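PDB 2NVV: acetyl-CoA hydrolase/transferase family protein from Porphyromonas gingivalis, which probably transfers coenzyme A between an acyl-CoA and acetate, or hydrolyses acetyl-CoA, and binds zinc. Local coordinates for residues A[228-240]-A[262-276]. Numbering follows the deposited sequence.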
# COMPACT_ATOMS: atom_id res chain seq x y z
N THR A 228 -16.38 23.29 -3.79
CA THR A 228 -16.05 22.54 -2.58
C THR A 228 -17.30 22.27 -1.74
O THR A 228 -17.36 21.27 -1.03
CB THR A 228 -14.97 23.25 -1.71
OG1 THR A 228 -15.53 24.40 -1.06
CG2 THR A 228 -13.80 23.69 -2.58
N GLN A 229 -18.28 23.15 -1.82
CA GLN A 229 -19.53 22.96 -1.09
C GLN A 229 -20.17 21.71 -1.66
O GLN A 229 -20.65 20.85 -0.92
CB GLN A 229 -20.48 24.13 -1.31
CG GLN A 229 -20.09 25.44 -0.66
CD GLN A 229 -20.08 25.34 0.86
OE1 GLN A 229 -19.11 24.88 1.46
NE2 GLN A 229 -21.19 25.77 1.48
N ALA A 230 -20.17 21.63 -2.99
CA ALA A 230 -20.73 20.50 -3.71
C ALA A 230 -19.99 19.21 -3.32
O ALA A 230 -20.61 18.24 -2.90
CB ALA A 230 -20.61 20.74 -5.22
N ILE A 231 -18.67 19.22 -3.46
CA ILE A 231 -17.86 18.07 -3.12
C ILE A 231 -18.14 17.59 -1.70
O ILE A 231 -18.40 16.41 -1.48
CB ILE A 231 -16.35 18.39 -3.27
CG1 ILE A 231 -15.99 18.53 -4.75
CG2 ILE A 231 -15.50 17.30 -2.59
CD1 ILE A 231 -14.59 18.96 -5.03
N GLY A 232 -18.09 18.50 -0.74
CA GLY A 232 -18.34 18.13 0.64
C GLY A 232 -19.69 17.48 0.89
O GLY A 232 -19.81 16.56 1.70
N ASP A 233 -20.72 17.95 0.19
CA ASP A 233 -22.05 17.41 0.35
C ASP A 233 -22.10 16.02 -0.23
O ASP A 233 -22.69 15.11 0.36
CB ASP A 233 -23.08 18.28 -0.39
CG ASP A 233 -24.52 17.90 -0.05
OD1 ASP A 233 -24.99 18.27 1.04
OD2 ASP A 233 -25.16 17.21 -0.86
N ASN A 234 -21.47 15.84 -1.38
CA ASN A 234 -21.47 14.53 -2.02
C ASN A 234 -20.83 13.48 -1.13
O ASN A 234 -21.34 12.36 -1.04
CB ASN A 234 -20.74 14.59 -3.35
CG ASN A 234 -21.47 15.44 -4.36
OD1 ASN A 234 -22.67 15.66 -4.23
ND2 ASN A 234 -20.76 15.93 -5.37
N VAL A 235 -19.74 13.85 -0.46
CA VAL A 235 -19.05 12.93 0.44
C VAL A 235 -19.97 12.51 1.57
O VAL A 235 -20.15 11.32 1.82
CB VAL A 235 -17.80 13.58 1.05
CG1 VAL A 235 -17.13 12.60 2.00
CG2 VAL A 235 -16.84 14.00 -0.05
N ALA A 236 -20.56 13.49 2.25
CA ALA A 236 -21.47 13.22 3.36
C ALA A 236 -22.71 12.42 2.95
O ALA A 236 -23.11 11.48 3.66
CB ALA A 236 -21.89 14.53 4.00
N ALA A 237 -23.33 12.78 1.83
CA ALA A 237 -24.51 12.06 1.37
C ALA A 237 -24.19 10.62 0.94
O ALA A 237 -24.99 9.70 1.12
CB ALA A 237 -25.15 12.80 0.21
N PHE A 238 -23.01 10.42 0.38
CA PHE A 238 -22.59 9.10 -0.06
C PHE A 238 -22.46 8.20 1.17
O PHE A 238 -22.98 7.08 1.20
CB PHE A 238 -21.24 9.20 -0.77
CG PHE A 238 -20.55 7.87 -0.97
CD1 PHE A 238 -21.09 6.91 -1.80
CD2 PHE A 238 -19.35 7.59 -0.31
CE1 PHE A 238 -20.46 5.69 -1.99
CE2 PHE A 238 -18.71 6.37 -0.50
CZ PHE A 238 -19.27 5.42 -1.34
N LEU A 239 -21.78 8.71 2.18
CA LEU A 239 -21.58 7.96 3.41
C LEU A 239 -22.88 7.55 4.09
O LEU A 239 -23.02 6.38 4.46
CB LEU A 239 -20.67 8.77 4.35
CG LEU A 239 -19.18 8.38 4.36
CD1 LEU A 239 -18.76 7.77 3.05
CD2 LEU A 239 -18.34 9.60 4.69
N VAL A 240 -23.84 8.46 4.26
CA VAL A 240 -25.09 8.06 4.91
C VAL A 240 -25.76 7.01 4.01
O VAL A 240 -26.37 6.06 4.48
CB VAL A 240 -26.09 9.25 5.11
CG1 VAL A 240 -25.36 10.46 5.63
CG2 VAL A 240 -26.81 9.58 3.83
N VAL A 262 -11.54 21.62 0.79
CA VAL A 262 -12.43 20.48 0.53
C VAL A 262 -12.68 19.78 1.84
O VAL A 262 -13.83 19.56 2.22
CB VAL A 262 -11.80 19.50 -0.47
CG1 VAL A 262 -12.71 18.30 -0.65
CG2 VAL A 262 -11.61 20.18 -1.80
N ALA A 263 -11.59 19.45 2.54
CA ALA A 263 -11.66 18.79 3.83
C ALA A 263 -12.61 19.55 4.76
O ALA A 263 -13.46 18.94 5.42
CB ALA A 263 -10.28 18.72 4.46
N ASN A 264 -12.45 20.87 4.82
CA ASN A 264 -13.29 21.71 5.66
C ASN A 264 -14.75 21.59 5.26
O ASN A 264 -15.63 21.56 6.11
CB ASN A 264 -12.86 23.17 5.55
CG ASN A 264 -11.54 23.43 6.21
OD1 ASN A 264 -10.90 24.45 5.95
ND2 ASN A 264 -11.12 22.52 7.07
N ALA A 265 -14.98 21.53 3.96
CA ALA A 265 -16.33 21.41 3.44
C ALA A 265 -16.91 20.04 3.79
O ALA A 265 -18.07 19.92 4.18
CB ALA A 265 -16.33 21.60 1.92
N VAL A 266 -16.08 19.00 3.67
CA VAL A 266 -16.50 17.65 3.98
C VAL A 266 -16.90 17.58 5.45
O VAL A 266 -18.00 17.12 5.78
CB VAL A 266 -15.37 16.63 3.68
CG1 VAL A 266 -15.76 15.25 4.17
CG2 VAL A 266 -15.13 16.58 2.19
N LEU A 267 -16.02 18.05 6.33
CA LEU A 267 -16.31 18.06 7.76
C LEU A 267 -17.59 18.82 8.08
O LEU A 267 -18.40 18.37 8.88
CB LEU A 267 -15.13 18.67 8.53
CG LEU A 267 -13.87 17.80 8.57
CD1 LEU A 267 -12.69 18.61 9.06
CD2 LEU A 267 -14.12 16.60 9.46
N GLY A 268 -17.76 19.97 7.44
CA GLY A 268 -18.96 20.76 7.65
C GLY A 268 -20.20 20.01 7.21
O GLY A 268 -21.20 19.97 7.93
N ALA A 269 -20.13 19.40 6.03
CA ALA A 269 -21.26 18.64 5.50
C ALA A 269 -21.66 17.52 6.45
O ALA A 269 -22.84 17.33 6.73
CB ALA A 269 -20.90 18.09 4.14
N LEU A 270 -20.68 16.77 6.94
CA LEU A 270 -20.93 15.68 7.87
C LEU A 270 -21.67 16.21 9.10
O LEU A 270 -22.65 15.63 9.54
CB LEU A 270 -19.60 15.05 8.30
CG LEU A 270 -18.79 14.30 7.23
CD1 LEU A 270 -17.38 14.06 7.76
CD2 LEU A 270 -19.46 12.98 6.86
N GLY A 271 -21.17 17.32 9.65
CA GLY A 271 -21.80 17.91 10.81
C GLY A 271 -23.23 18.35 10.55
O GLY A 271 -24.08 18.27 11.45
N ASP A 272 -23.52 18.81 9.34
CA ASP A 272 -24.86 19.27 9.02
C ASP A 272 -25.82 18.18 8.52
O ASP A 272 -27.02 18.43 8.37
CB ASP A 272 -24.79 20.41 8.01
CG ASP A 272 -24.63 21.78 8.67
OD1 ASP A 272 -24.57 22.79 7.94
OD2 ASP A 272 -24.55 21.85 9.93
N ASN A 273 -25.31 16.98 8.27
CA ASN A 273 -26.18 15.91 7.82
C ASN A 273 -26.54 15.10 9.06
O ASN A 273 -25.72 14.36 9.60
CB ASN A 273 -25.46 15.03 6.80
CG ASN A 273 -26.40 14.12 6.06
OD1 ASN A 273 -27.14 13.35 6.67
ND2 ASN A 273 -26.38 14.20 4.74
N PRO A 274 -27.80 15.22 9.53
CA PRO A 274 -28.29 14.52 10.72
C PRO A 274 -28.20 13.00 10.64
O PRO A 274 -28.17 12.33 11.67
CB PRO A 274 -29.73 15.01 10.84
CG PRO A 274 -30.12 15.20 9.41
CD PRO A 274 -28.91 15.91 8.84
N ASP A 275 -28.15 12.46 9.42
CA ASP A 275 -28.05 11.02 9.24
C ASP A 275 -26.63 10.54 9.51
O ASP A 275 -26.36 9.34 9.50
CB ASP A 275 -28.46 10.61 7.83
CG ASP A 275 -29.95 10.63 7.64
OD1 ASP A 275 -30.66 10.15 8.54
OD2 ASP A 275 -30.40 11.12 6.58
N ILE A 276 -25.72 11.49 9.73
CA ILE A 276 -24.34 11.14 10.06
C ILE A 276 -24.28 11.20 11.58
O ILE A 276 -24.41 12.27 12.16
CB ILE A 276 -23.32 12.16 9.47
CG1 ILE A 276 -23.24 12.01 7.95
CG2 ILE A 276 -21.94 11.92 10.07
CD1 ILE A 276 -22.57 10.74 7.48
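G232 lies against V266 where helix 226-245 crosses helix 261-272, both packed on one face of the mixed sheet with strands 255-257, 389-392 and 421-424 in a half of the protein that is probably Rossmann-like. The segment axes approach to 7.5 Å and cross at -48°, running in broadly the same direction. So close an approach rests on small residues: G232 has no side chain to hold the backbones apart, its CA comes to 3.8 Å from V266 CA, and A265 and A269 turn their methyls toward the first helix, A269 CB facing G232 O and A265 CB facing T228 O. One turn along, A236 CB meets A269 CB at 3.7 Å, while L270 CD2 reaches both CA and CB of A236.

On the buried side, branched side chains fill the layer between helices and sheet. I231 CG2 touches V262 CG1 at 3.5 Å, and V235 and V266 cross at about a right angle, CG1 to CG1 and CG2 to CG2. In both valines CG1 is anti to the backbone N (chi1 179° and 173°), setting their branches pairwise together. I231, V235 and V262 also reach T392 of strand 389-392. V262 belongs to a predicted CoA-binding stretch beginning at G258.

The outer side is looser. The side chain of exposed Q229 comes near A265 CB only through OE1, at 4.3 Å, and exposed D233 nears A269 through its backbone N. The chain leaves helical geometry at N273 and turns back across V240. A type I turn from N273 to I276, enclosing an Asx turn, makes this bend, and V240 CG1 packs on I276 CD1; N273 OD1 touches V240 CG1 and accepts a hydrogen bond from D275 N, 3.1 Å away in the carbonyl plane.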